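Long-range contacts in mitochondrial association factor 1 (Toxoplasma gondii, PDB 6BXS), which is a macro-domain protein that probably belongs to a parasite locus required for the direct manipulation of host mitochondria: residues A[92-97]-A[148-153]; A[99-104]-A[125-130]; A[133-138]-A[183-188]; A[142-147]-A[169-174]. All coordinates share one frame; numbering follows the deposited sequence.

Interaction 1. Residues A[92-97]-A[148-153]; sequences EIQERL and FLHILK
Q94 on helix 92-97 and F148 on strand 148-152 are the nearest backbone pair, with CA atoms 7.1 Å apart. The segment axes approach to 10.2 Å, and their N-to-C directions differ by 131°, so the helix runs across the strand in a roughly antiparallel sense. Q94 does most of the work. Its CG stands anti to the carbonyl carbon (chi1 -67°), and the rest of the chain continues extended over the F148 face and ends at the edge of H150. CB lies over the F148 face, 3.8 Å from the ring centroid, as a CH-pi contact, while the amide is stacked on the same ring, almost parallel to it. Fit here is tight: Q94 O comes within 3.0 Å of F148 CE2. At the far end of the amide, H150 NE2 donates to Q94 OE1 at 2.6 Å with an N-H...O angle of 163°, lying in the carbonyl plane on a lone pair and close to the plane of the imidazole. L97 CB meets the edge of F148, 4.1 Å from CE2, and I93 CG2 approaches the edge of H150. S123 OG is hydrogen-bonded to H150 ND1, so the imidazole is held from both nitrogens. Strand 147-152 lies between strands 120-126 and 166-170 in the sheet, and helix 83-103 covers this face, with I93 and L97 also reaching I111 of strand 109-111.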
loop_
_atom_site.group_PDB
_atom_site.type_symbol
_atom_site.label_atom_id
_atom_site.label_comp_id
_atom_site.label_asym_id
_atom_site.label_seq_id
_atom_site.Cartn_x
_atom_site.Cartn_y
_atom_site.Cartn_z
ATOM N N GLU A 92 -3.989 11.707 12.747
ATOM C CA GLU A 92 -3.190 12.880 13.091
ATOM C C GLU A 92 -1.796 12.834 12.469
ATOM O O GLU A 92 -1.355 13.796 11.841
ATOM C CB GLU A 92 -3.066 13.011 14.609
ATOM C CG GLU A 92 -4.304 13.570 15.290
ATOM C CD GLU A 92 -4.184 13.582 16.802
ATOM O OE1 GLU A 92 -3.406 12.770 17.346
ATOM O OE2 GLU A 92 -4.865 14.409 17.447
ATOM N N ILE A 93 -1.105 11.714 12.655
ATOM C CA ILE A 93 0.252 11.558 12.144
ATOM C C ILE A 93 0.306 11.681 10.624
ATOM O O ILE A 93 1.184 12.350 10.082
ATOM C CB ILE A 93 0.848 10.198 12.563
ATOM C CG1 ILE A 93 1.101 10.182 14.073
ATOM C CG2 ILE A 93 2.149 9.919 11.808
ATOM C CD1 ILE A 93 1.469 8.820 14.631
ATOM N N GLN A 94 -0.629 11.029 9.941
ATOM C CA GLN A 94 -0.598 10.969 8.485
ATOM C C GLN A 94 -1.078 12.271 7.836
ATOM O O GLN A 94 -0.642 12.610 6.737
ATOM C CB GLN A 94 -1.425 9.776 7.999
ATOM C CG GLN A 94 -0.789 8.436 8.383
ATOM C CD GLN A 94 -1.444 7.226 7.737
ATOM O OE1 GLN A 94 -0.797 6.196 7.544
ATOM N NE2 GLN A 94 -2.727 7.336 7.411
ATOM N N GLU A 95 -1.955 13.007 8.514
ATOM C CA GLU A 95 -2.334 14.338 8.043
ATOM C C GLU A 95 -1.135 15.283 8.059
ATOM O O GLU A 95 -0.886 16.001 7.092
ATOM C CB GLU A 95 -3.458 14.927 8.901
ATOM C CG GLU A 95 -4.848 14.430 8.551
ATOM C CD GLU A 95 -5.931 15.154 9.329
ATOM O OE1 GLU A 95 -6.200 16.333 9.014
ATOM O OE2 GLU A 95 -6.508 14.551 10.259
ATOM N N ARG A 96 -0.402 15.279 9.169
ATOM C CA ARG A 96 0.771 16.132 9.329
ATOM C C ARG A 96 1.866 15.782 8.321
ATOM O O ARG A 96 2.484 16.668 7.729
ATOM C CB ARG A 96 1.323 16.011 10.750
ATOM C CG ARG A 96 0.398 16.550 11.829
ATOM C CD ARG A 96 0.861 16.123 13.212
ATOM N NE ARG A 96 -0.116 16.460 14.246
ATOM C CZ ARG A 96 -0.128 15.931 15.466
ATOM N NH1 ARG A 96 0.778 15.028 15.815
ATOM N NH2 ARG A 96 -1.055 16.299 16.340
ATOM N N LEU A 97 2.111 14.489 8.137
ATOM C CA LEU A 97 3.166 14.034 7.234
ATOM C C LEU A 97 2.867 14.371 5.777
ATOM O O LEU A 97 3.777 14.695 5.014
ATOM C CB LEU A 97 3.375 12.526 7.376
ATOM C CG LEU A 97 4.271 12.055 8.524
ATOM C CD1 LEU A 97 4.283 10.532 8.598
ATOM C CD2 LEU A 97 5.690 12.590 8.361
ATOM N N PHE A 148 2.193 6.573 2.772
ATOM C CA PHE A 148 2.855 6.590 4.067
ATOM C C PHE A 148 3.535 5.251 4.335
ATOM O O PHE A 148 3.080 4.211 3.863
ATOM C CB PHE A 148 1.846 6.907 5.173
ATOM C CG PHE A 148 1.010 8.124 4.893
ATOM C CD1 PHE A 148 -0.198 8.009 4.227
ATOM C CD2 PHE A 148 1.438 9.380 5.283
ATOM C CE1 PHE A 148 -0.966 9.123 3.960
ATOM C CE2 PHE A 148 0.674 10.501 5.019
ATOM C CZ PHE A 148 -0.529 10.373 4.358
ATOM N N LEU A 149 4.632 5.296 5.084
ATOM C CA LEU A 149 5.347 4.097 5.500
ATOM C C LEU A 149 5.617 4.186 6.999
ATOM O O LEU A 149 6.168 5.178 7.475
ATOM C CB LEU A 149 6.653 3.945 4.714
ATOM C CG LEU A 149 7.386 2.602 4.800
ATOM C CD1 LEU A 149 8.290 2.420 3.587
ATOM C CD2 LEU A 149 8.202 2.490 6.081
ATOM N N HIS A 150 5.227 3.150 7.737
ATOM C CA HIS A 150 5.362 3.144 9.192
ATOM C C HIS A 150 6.176 1.955 9.683
ATOM O O HIS A 150 5.924 0.816 9.293
ATOM C CB HIS A 150 3.987 3.110 9.866
ATOM C CG HIS A 150 3.072 4.219 9.450
ATOM N ND1 HIS A 150 3.180 5.500 9.946
ATOM C CD2 HIS A 150 2.017 4.231 8.601
ATOM C CE1 HIS A 150 2.238 6.258 9.410
ATOM N NE2 HIS A 150 1.520 5.511 8.592
ATOM N N ILE A 151 7.149 2.231 10.543
ATOM C CA ILE A 151 7.792 1.187 11.325
ATOM C C ILE A 151 6.990 1.007 12.607
ATOM O O ILE A 151 6.915 1.916 13.429
ATOM C CB ILE A 151 9.256 1.525 11.666
ATOM C CG1 ILE A 151 10.038 1.829 10.386
ATOM C CG2 ILE A 151 9.894 0.370 12.433
ATOM C CD1 ILE A 151 11.486 2.215 10.620
ATOM N N LEU A 152 6.386 -0.165 12.767
ATOM C CA LEU A 152 5.544 -0.442 13.924
ATOM C C LEU A 152 6.379 -0.788 15.149
ATOM O O LEU A 152 7.463 -1.361 15.031
ATOM C CB LEU A 152 4.579 -1.588 13.613
ATOM C CG LEU A 152 3.592 -1.353 12.468
ATOM C CD1 LEU A 152 2.830 -2.635 12.168
ATOM C CD2 LEU A 152 2.628 -0.223 12.798
ATOM N N LYS A 153 5.873 -0.436 16.328
ATOM C CA LYS A 153 6.534 -0.819 17.569
ATOM C C LYS A 153 6.394 -2.329 17.749
ATOM O O LYS A 153 5.465 -2.932 17.209
ATOM C CB LYS A 153 5.945 -0.074 18.767
ATOM C CG LYS A 153 6.012 1.443 18.662
ATOM C CD LYS A 153 5.789 2.101 20.014
ATOM C CE LYS A 153 7.103 2.536 20.646
ATOM N NZ LYS A 153 7.585 3.827 20.086
#

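Interaction 2. Residues A[99-104]-A[125-130]; sequences HDAERQ and AYVAIV
A101, near the C-terminal end of helix 83-103, sits against V127 and A125, where strand 120-126 runs out into a loop. The contact belongs to the alpha/beta architecture of the macro domain, in which helices pack on the faces of a central sheet. The apolar part comes first. A101 CB touches A125 CB at 4.1 Å and V127 CG2 at 4.0 Å, small methyl groups that let the helix come close: the CA atoms of A101 and Y126 are 5.5 Å apart. V127 keeps CG1 anti to its carbonyl carbon (chi1 -75°), and its other branch, CG2, makes the contacts, lying 3.5 Å from A101 O as well. At the next helix residue, V130 CG2 rests 3.7 Å from E102 O, so the loop follows the helix end, and P131 touches the E102 side chain. A charged pair within the helix segment faces elsewhere: R103 NH2 lies 3.5 Å from D100 OD1, but the oxygen is well out of the guanidinium plane, so their side chains are linked by charge alone, with no N-H pointing at the oxygen. No direct hydrogen bond joins the two segments, and water provides the polar link instead. Past the helix end Q104 O is also bonded to T107 OG1. Water 1 accepts from V127 N at 3.0 Å and lies 3.0 Å from this same Q104 O, to which it can donate.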
loop_
_atom_site.group_PDB
_atom_site.type_symbol
_atom_site.label_atom_id
_atom_site.label_comp_id
_atom_site.label_asym_id
_atom_site.label_seq_id
_atom_site.Cartn_x
_atom_site.Cartn_y
_atom_site.Cartn_z
ATOM N N HIS A 99 1.204 16.937 4.682
ATOM C CA HIS A 99 1.477 18.363 4.533
ATOM C C HIS A 99 2.957 18.588 4.255
ATOM O O HIS A 99 3.316 19.359 3.366
ATOM C CB HIS A 99 1.046 19.136 5.785
ATOM C CG HIS A 99 -0.411 19.479 5.812
ATOM N ND1 HIS A 99 -1.201 19.292 6.925
ATOM C CD2 HIS A 99 -1.221 20.006 4.862
ATOM C CE1 HIS A 99 -2.435 19.684 6.660
ATOM N NE2 HIS A 99 -2.473 20.123 5.414
ATOM N N ASP A 100 3.810 17.904 5.011
ATOM C CA ASP A 100 5.254 17.974 4.794
ATOM C C ASP A 100 5.636 17.404 3.429
ATOM O O ASP A 100 6.468 17.969 2.722
ATOM C CB ASP A 100 6.007 17.221 5.895
ATOM C CG ASP A 100 5.798 17.828 7.269
ATOM O OD1 ASP A 100 5.437 19.021 7.350
ATOM O OD2 ASP A 100 6.005 17.109 8.270
ATOM N N ALA A 101 5.028 16.279 3.066
ATOM C CA ALA A 101 5.339 15.616 1.802
ATOM C C ALA A 101 4.982 16.504 0.614
ATOM O O ALA A 101 5.712 16.553 -0.378
ATOM C CB ALA A 101 4.603 14.287 1.709
ATOM N N GLU A 102 3.860 17.207 0.726
ATOM C CA GLU A 102 3.375 18.067 -0.347
ATOM C C GLU A 102 4.284 19.274 -0.564
ATOM O O GLU A 102 4.353 19.807 -1.670
ATOM C CB GLU A 102 1.945 18.530 -0.048
ATOM C CG GLU A 102 0.887 17.464 -0.318
ATOM C CD GLU A 102 -0.518 17.921 0.035
ATOM O OE1 GLU A 102 -1.480 17.196 -0.299
ATOM O OE2 GLU A 102 -0.662 19.002 0.646
ATOM N N ARG A 103 4.977 19.700 0.488
ATOM C CA ARG A 103 5.956 20.782 0.378
ATOM C C ARG A 103 7.103 20.389 -0.543
ATOM O O ARG A 103 7.674 21.232 -1.237
ATOM C CB ARG A 103 6.529 21.151 1.749
ATOM C CG ARG A 103 5.577 21.842 2.703
ATOM C CD ARG A 103 6.208 21.881 4.086
ATOM N NE ARG A 103 5.787 23.034 4.881
ATOM C CZ ARG A 103 4.794 23.028 5.769
ATOM N NH1 ARG A 103 4.507 24.135 6.438
ATOM N NH2 ARG A 103 4.086 21.927 5.992
ATOM N N GLN A 104 7.439 19.101 -0.534
ATOM C CA GLN A 104 8.586 18.581 -1.269
ATOM C C GLN A 104 8.224 17.292 -1.995
ATOM O O GLN A 104 8.571 16.204 -1.539
ATOM C CB GLN A 104 9.755 18.323 -0.317
ATOM C CG GLN A 104 10.356 19.570 0.307
ATOM C CD GLN A 104 11.346 19.236 1.405
ATOM O OE1 GLN A 104 10.960 18.965 2.544
ATOM N NE2 GLN A 104 12.631 19.240 1.064
ATOM N N ALA A 125 6.422 9.638 4.821
ATOM C CA ALA A 125 5.452 9.935 3.776
ATOM C C ALA A 125 6.158 10.341 2.486
ATOM O O ALA A 125 7.312 10.768 2.502
ATOM C CB ALA A 125 4.497 11.018 4.224
ATOM N N TYR A 126 5.445 10.209 1.372
ATOM C CA TYR A 126 6.012 10.448 0.052
ATOM C C TYR A 126 4.879 10.629 -0.949
ATOM O O TYR A 126 3.930 9.845 -0.965
ATOM C CB TYR A 126 6.921 9.277 -0.349
ATOM C CG TYR A 126 7.556 9.366 -1.727
ATOM C CD1 TYR A 126 6.820 9.108 -2.878
ATOM C CD2 TYR A 126 8.902 9.668 -1.871
ATOM C CE1 TYR A 126 7.401 9.178 -4.133
ATOM C CE2 TYR A 126 9.493 9.736 -3.122
ATOM C CZ TYR A 126 8.738 9.490 -4.248
ATOM O OH TYR A 126 9.322 9.555 -5.495
ATOM N N VAL A 127 4.968 11.676 -1.764
ATOM C CA VAL A 127 4.050 11.856 -2.884
ATOM C C VAL A 127 4.830 12.109 -4.166
ATOM O O VAL A 127 5.762 12.908 -4.190
ATOM C CB VAL A 127 3.061 13.023 -2.656
ATOM C CG1 VAL A 127 1.990 12.626 -1.656
ATOM C CG2 VAL A 127 3.790 14.284 -2.214
ATOM N N ALA A 128 4.446 11.408 -5.226
ATOM C CA ALA A 128 5.044 11.613 -6.535
ATOM C C ALA A 128 4.518 12.910 -7.138
ATOM O O ALA A 128 5.246 13.635 -7.820
ATOM C CB ALA A 128 4.744 10.434 -7.447
ATOM N N ILE A 129 3.246 13.190 -6.871
ATOM C CA ILE A 129 2.589 14.393 -7.366
ATOM C C ILE A 129 1.736 15.002 -6.260
ATOM O O ILE A 129 1.052 14.285 -5.534
ATOM C CB ILE A 129 1.699 14.091 -8.594
ATOM C CG1 ILE A 129 2.519 13.402 -9.688
ATOM C CG2 ILE A 129 1.060 15.375 -9.125
ATOM C CD1 ILE A 129 1.704 12.952 -10.884
ATOM N N VAL A 130 1.788 16.323 -6.124
ATOM C CA VAL A 130 0.920 17.014 -5.175
ATOM C C VAL A 130 -0.534 16.710 -5.524
ATOM O O VAL A 130 -0.963 16.990 -6.643
ATOM C CB VAL A 130 1.139 18.538 -5.188
ATOM C CG1 VAL A 130 0.170 19.228 -4.227
ATOM C CG2 VAL A 130 2.576 18.876 -4.821
HETATM O O HOH W 1 6.901 13.834 -0.853
#

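Interaction 3. Residues A[133-138]-A[183-188]; sequences TVWDES and NMAYKA
W135, in the loop that leads into helix 137-140, passes beside helix 183-188 with its CA 7.1 Å from that of A185. Its indole does the touching. CG stands between the backbone N and the carbonyl carbon (chi1 58°), and the six-membered ring lies over the helix backbone: A185 CA comes 3.7 Å from CZ3. A185 CB sits over the same ring, 4.0 Å from its centroid and 13° off the normal, a CH-pi contact. A turn later A188 CB meets the ring edge, 3.7 Å from CZ3. In the macro-domain fold this lays a tryptophan from the loop after strand 120-126 on helix 179-202, beside V144 and P173, which also touch A185. V134, on the surface, crosses M184 at about a right angle, but its CG1 is modelled only 3.1 Å from the sulfur SD, too short to trust in detail. Beyond W135 the chain turns into its helix with D136 as N-cap. D136 OD1 accepts from S138 N at 2.8 Å, the capping bond. It also accepts from S138 OG at 2.7 Å, the hydroxyl approaching from above the carboxylate plane, on the same face as the amide.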
loop_
_atom_site.group_PDB
_atom_site.type_symbol
_atom_site.label_atom_id
_atom_site.label_comp_id
_atom_site.label_asym_id
_atom_site.label_seq_id
_atom_site.Cartn_x
_atom_site.Cartn_y
_atom_site.Cartn_z
ATOM N N THR A 133 -3.695 18.732 -8.109
ATOM C CA THR A 133 -3.037 19.678 -9.011
ATOM C C THR A 133 -3.195 19.237 -10.461
ATOM O O THR A 133 -3.596 20.019 -11.325
ATOM C CB THR A 133 -1.533 19.822 -8.695
ATOM O OG1 THR A 133 -0.881 18.552 -8.831
ATOM C CG2 THR A 133 -1.329 20.356 -7.280
ATOM N N VAL A 134 -2.881 17.972 -10.708
ATOM C CA VAL A 134 -2.943 17.390 -12.038
ATOM C C VAL A 134 -4.293 16.703 -12.245
ATOM O O VAL A 134 -4.720 16.467 -13.377
ATOM C CB VAL A 134 -1.770 16.409 -12.236
ATOM C CG1 VAL A 134 -2.060 15.399 -13.317
ATOM C CG2 VAL A 134 -0.497 17.180 -12.564
ATOM N N TRP A 135 -4.956 16.386 -11.137
ATOM C CA TRP A 135 -6.342 15.930 -11.162
ATOM C C TRP A 135 -7.156 16.762 -10.175
ATOM O O TRP A 135 -6.587 17.490 -9.366
ATOM C CB TRP A 135 -6.434 14.442 -10.818
ATOM C CG TRP A 135 -5.856 14.103 -9.481
ATOM C CD1 TRP A 135 -6.441 14.293 -8.264
ATOM C CD2 TRP A 135 -4.578 13.509 -9.224
ATOM N NE1 TRP A 135 -5.605 13.858 -7.264
ATOM C CE2 TRP A 135 -4.455 13.372 -7.827
ATOM C CE3 TRP A 135 -3.524 13.083 -10.039
ATOM C CZ2 TRP A 135 -3.322 12.827 -7.228
ATOM C CZ3 TRP A 135 -2.400 12.541 -9.441
ATOM C CH2 TRP A 135 -2.309 12.417 -8.051
ATOM N N ASP A 136 -8.479 16.660 -10.250
ATOM C CA ASP A 136 -9.360 17.375 -9.330
ATOM C C ASP A 136 -9.847 16.437 -8.229
ATOM O O ASP A 136 -10.435 15.393 -8.507
ATOM C CB ASP A 136 -10.550 17.981 -10.080
ATOM C CG ASP A 136 -11.262 19.059 -9.276
ATOM O OD1 ASP A 136 -11.519 18.842 -8.072
ATOM O OD2 ASP A 136 -11.557 20.128 -9.848
ATOM N N GLU A 137 -9.602 16.821 -6.980
ATOM C CA GLU A 137 -9.984 16.003 -5.830
ATOM C C GLU A 137 -11.496 15.794 -5.756
ATOM O O GLU A 137 -11.973 14.889 -5.069
ATOM C CB GLU A 137 -9.486 16.643 -4.531
ATOM C CG GLU A 137 -10.216 17.922 -4.139
ATOM C CD GLU A 137 -9.640 18.575 -2.895
ATOM O OE1 GLU A 137 -8.579 18.122 -2.415
ATOM O OE2 GLU A 137 -10.251 19.545 -2.394
ATOM N N SER A 138 -12.244 16.632 -6.465
ATOM C CA SER A 138 -13.700 16.551 -6.455
ATOM C C SER A 138 -14.213 15.284 -7.139
ATOM O O SER A 138 -15.321 14.831 -6.850
ATOM C CB SER A 138 -14.305 17.784 -7.131
ATOM O OG SER A 138 -14.013 17.800 -8.517
ATOM N N ASN A 183 -6.609 7.140 -14.409
ATOM C CA ASN A 183 -5.358 6.491 -14.791
ATOM C C ASN A 183 -4.148 7.283 -14.310
ATOM O O ASN A 183 -3.177 6.716 -13.812
ATOM C CB ASN A 183 -5.287 6.313 -16.309
ATOM C CG ASN A 183 -6.266 5.273 -16.825
ATOM O OD1 ASN A 183 -6.642 4.344 -16.109
ATOM N ND2 ASN A 183 -6.677 5.422 -18.079
ATOM N N MET A 184 -4.221 8.600 -14.462
ATOM C CA MET A 184 -3.142 9.488 -14.047
ATOM C C MET A 184 -2.924 9.424 -12.531
ATOM O O MET A 184 -1.787 9.390 -12.062
ATOM C CB MET A 184 -3.459 10.918 -14.480
ATOM C CG MET A 184 -2.250 11.819 -14.629
ATOM S SD MET A 184 -2.641 13.332 -15.536
ATOM C CE MET A 184 -2.991 12.709 -17.178
ATOM N N ALA A 185 -4.017 9.401 -11.772
ATOM C CA ALA A 185 -3.945 9.326 -10.313
ATOM C C ALA A 185 -3.434 7.959 -9.861
ATOM O O ALA A 185 -2.689 7.852 -8.886
ATOM C CB ALA A 185 -5.314 9.614 -9.697
ATOM N N TYR A 186 -3.840 6.915 -10.579
ATOM C CA TYR A 186 -3.447 5.548 -10.247
ATOM C C TYR A 186 -1.941 5.352 -10.423
ATOM O O TYR A 186 -1.288 4.714 -9.597
ATOM C CB TYR A 186 -4.208 4.540 -11.115
ATOM C CG TYR A 186 -4.500 3.221 -10.423
ATOM C CD1 TYR A 186 -3.478 2.331 -10.110
ATOM C CD2 TYR A 186 -5.799 2.866 -10.090
ATOM C CE1 TYR A 186 -3.748 1.125 -9.478
ATOM C CE2 TYR A 186 -6.076 1.665 -9.460
ATOM C CZ TYR A 186 -5.049 0.798 -9.159
ATOM O OH TYR A 186 -5.330 -0.397 -8.534
ATOM N N LYS A 187 -1.397 5.896 -11.507
ATOM C CA LYS A 187 0.039 5.820 -11.759
ATOM C C LYS A 187 0.816 6.595 -10.702
ATOM O O LYS A 187 1.846 6.133 -10.213
ATOM C CB LYS A 187 0.371 6.360 -13.149
ATOM C CG LYS A 187 -0.207 5.539 -14.285
ATOM C CD LYS A 187 -0.117 6.293 -15.600
ATOM C CE LYS A 187 -0.788 5.531 -16.727
ATOM N NZ LYS A 187 -1.203 6.415 -17.845
ATOM N N ALA A 188 0.315 7.780 -10.367
ATOM C CA ALA A 188 0.905 8.612 -9.322
ATOM C C ALA A 188 0.935 7.869 -7.992
ATOM O O ALA A 188 1.892 7.978 -7.227
ATOM C CB ALA A 188 0.126 9.910 -9.182
#

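Interaction 4. Residues A[142-147]-A[169-174]; sequences KNVGAT and YTVAPF
G145 N donates to V171 O at 3.1 Å and 175°, the straightest bond of this contact and the centre of its tight part. G145 is the third residue of a type II beta turn, N143 to A146, and at its backbone angles a CB would jam against the carbonyl O of V144. V171 CB presses on N143 O, 3.3 Å away, while V144 CG1, anti to its backbone N (chi1 173°), reaches P173 CB at 4.1 Å. Toward the strands the grip weakens. V171 N to A146 O is a weak bond of 3.3 Å, and T147 and T170, a non-hydrogen-bonded antiparallel pair, lie side by side with their hydroxyls 3.4 Å apart in another weak bond. The other end is open: K142 is exposed and barely covered by the facing segment, its NZ bonded to Y53 O, which also accepts from N143 ND2. The F174 ring leads away from the contact. Backbone polar groups thus carry most of the pairing between the turn and residues 169-171, and the one firm bond involves no side chain. The weak hydroxyl bond probably adds little to the hold, since each hydroxyl also has a backbone carbonyl nearby.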
loop_
_atom_site.group_PDB
_atom_site.type_symbol
_atom_site.label_atom_id
_atom_site.label_comp_id
_atom_site.label_asym_id
_atom_site.label_seq_id
_atom_site.Cartn_x
_atom_site.Cartn_y
_atom_site.Cartn_z
ATOM N N LYS A 142 -9.973 13.201 -2.042
ATOM C CA LYS A 142 -8.856 14.031 -1.599
ATOM C C LYS A 142 -7.728 13.172 -1.028
ATOM O O LYS A 142 -7.956 12.054 -0.567
ATOM C CB LYS A 142 -9.330 15.063 -0.567
ATOM C CG LYS A 142 -9.235 14.629 0.887
ATOM C CD LYS A 142 -9.769 15.713 1.817
ATOM C CE LYS A 142 -9.756 15.265 3.272
ATOM N NZ LYS A 142 -10.681 14.121 3.517
ATOM N N ASN A 143 -6.513 13.714 -1.080
ATOM C CA ASN A 143 -5.303 13.045 -0.594
ATOM C C ASN A 143 -4.937 11.812 -1.415
ATOM O O ASN A 143 -4.230 10.926 -0.934
ATOM C CB ASN A 143 -5.452 12.649 0.878
ATOM C CG ASN A 143 -5.806 13.824 1.763
ATOM O OD1 ASN A 143 -5.358 14.946 1.532
ATOM N ND2 ASN A 143 -6.616 13.570 2.784
ATOM N N VAL A 144 -5.408 11.762 -2.656
ATOM C CA VAL A 144 -5.071 10.665 -3.554
ATOM C C VAL A 144 -3.590 10.715 -3.909
ATOM O O VAL A 144 -3.040 11.789 -4.147
ATOM C CB VAL A 144 -5.910 10.716 -4.845
ATOM C CG1 VAL A 144 -5.426 9.679 -5.854
ATOM C CG2 VAL A 144 -7.381 10.500 -4.525
ATOM N N GLY A 145 -2.955 9.547 -3.944
ATOM C CA GLY A 145 -1.537 9.451 -4.237
ATOM C C GLY A 145 -0.678 9.591 -2.993
ATOM O O GLY A 145 0.527 9.345 -3.033
ATOM N N ALA A 146 -1.296 9.995 -1.887
ATOM C CA ALA A 146 -0.589 10.105 -0.618
ATOM C C ALA A 146 -0.156 8.723 -0.155
ATOM O O ALA A 146 -0.980 7.817 -0.041
ATOM C CB ALA A 146 -1.466 10.769 0.430
ATOM N N THR A 147 1.138 8.569 0.108
ATOM C CA THR A 147 1.700 7.288 0.516
ATOM C C THR A 147 2.492 7.440 1.810
ATOM O O THR A 147 3.349 8.315 1.928
ATOM C CB THR A 147 2.615 6.700 -0.575
ATOM O OG1 THR A 147 1.873 6.549 -1.791
ATOM C CG2 THR A 147 3.162 5.346 -0.146
ATOM N N TYR A 169 0.578 2.668 3.706
ATOM C CA TYR A 169 -0.790 3.166 3.677
ATOM C C TYR A 169 -0.878 4.103 2.482
ATOM O O TYR A 169 -0.071 5.024 2.355
ATOM C CB TYR A 169 -1.136 3.879 4.992
ATOM C CG TYR A 169 -2.559 4.401 5.121
ATOM C CD1 TYR A 169 -2.991 5.506 4.395
ATOM C CD2 TYR A 169 -3.456 3.814 6.007
ATOM C CE1 TYR A 169 -4.280 5.993 4.529
ATOM C CE2 TYR A 169 -4.749 4.296 6.148
ATOM C CZ TYR A 169 -5.155 5.386 5.407
ATOM O OH TYR A 169 -6.437 5.871 5.542
ATOM N N THR A 170 -1.833 3.849 1.594
ATOM C CA THR A 170 -1.966 4.644 0.378
ATOM C C THR A 170 -3.433 4.894 0.045
ATOM O O THR A 170 -4.314 4.121 0.429
ATOM C CB THR A 170 -1.265 3.962 -0.828
ATOM O OG1 THR A 170 -1.094 4.914 -1.883
ATOM C CG2 THR A 170 -2.061 2.761 -1.340
ATOM N N VAL A 171 -3.678 5.986 -0.675
ATOM C CA VAL A 171 -5.031 6.422 -1.004
ATOM C C VAL A 171 -5.261 6.345 -2.507
ATOM O O VAL A 171 -4.652 7.087 -3.279
ATOM C CB VAL A 171 -5.287 7.863 -0.519
ATOM C CG1 VAL A 171 -6.696 8.320 -0.883
ATOM C CG2 VAL A 171 -5.070 7.965 0.983
ATOM N N ALA A 172 -6.157 5.451 -2.910
ATOM C CA ALA A 172 -6.429 5.201 -4.320
ATOM C C ALA A 172 -7.509 6.140 -4.849
ATOM O O ALA A 172 -8.359 6.601 -4.087
ATOM C CB ALA A 172 -6.846 3.754 -4.519
ATOM N N PRO A 173 -7.488 6.420 -6.162
ATOM C CA PRO A 173 -8.507 7.288 -6.761
ATOM C C PRO A 173 -9.881 6.629 -6.805
ATOM O O PRO A 173 -9.973 5.419 -7.011
ATOM C CB PRO A 173 -7.973 7.531 -8.174
ATOM C CG PRO A 173 -7.134 6.345 -8.468
ATOM C CD PRO A 173 -6.514 5.946 -7.162
ATOM N N PHE A 174 -10.931 7.418 -6.609
ATOM C CA PHE A 174 -12.292 6.901 -6.659
ATOM C C PHE A 174 -12.648 6.555 -8.098
ATOM O O PHE A 174 -12.255 7.258 -9.029
ATOM C CB PHE A 174 -13.282 7.918 -6.084
ATOM C CG PHE A 174 -14.667 7.374 -5.897
ATOM C CD1 PHE A 174 -14.921 6.400 -4.945
ATOM C CD2 PHE A 174 -15.717 7.842 -6.668
ATOM C CE1 PHE A 174 -16.198 5.897 -4.771
ATOM C CE2 PHE A 174 -16.995 7.343 -6.498
ATOM C CZ PHE A 174 -17.236 6.371 -5.549
#

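How the interactions relate
From the N terminus, helix 83-103 supplies the first halves of interactions 1 and 2. Interaction 2 closes first, at 125-130, and lies wholly within the span of interaction 1. The chain then opens interaction 3 at 133-138 and interaction 4 at 142-147 before strand 147-152 closes interaction 1, so both cross it. Segment 169-174 next closes interaction 4, inside the span of interaction 3, which ends last at 183-188 on helix 179-202. Interactions 1 and 2 tie helix 83-103 to neighbouring strands. Interaction 4 joins the turn before strand 147-152 to segment 169-174, which begins on strand 166-170, and interaction 3 brings in helix 179-202, where I129 of interaction 2 packs on A188.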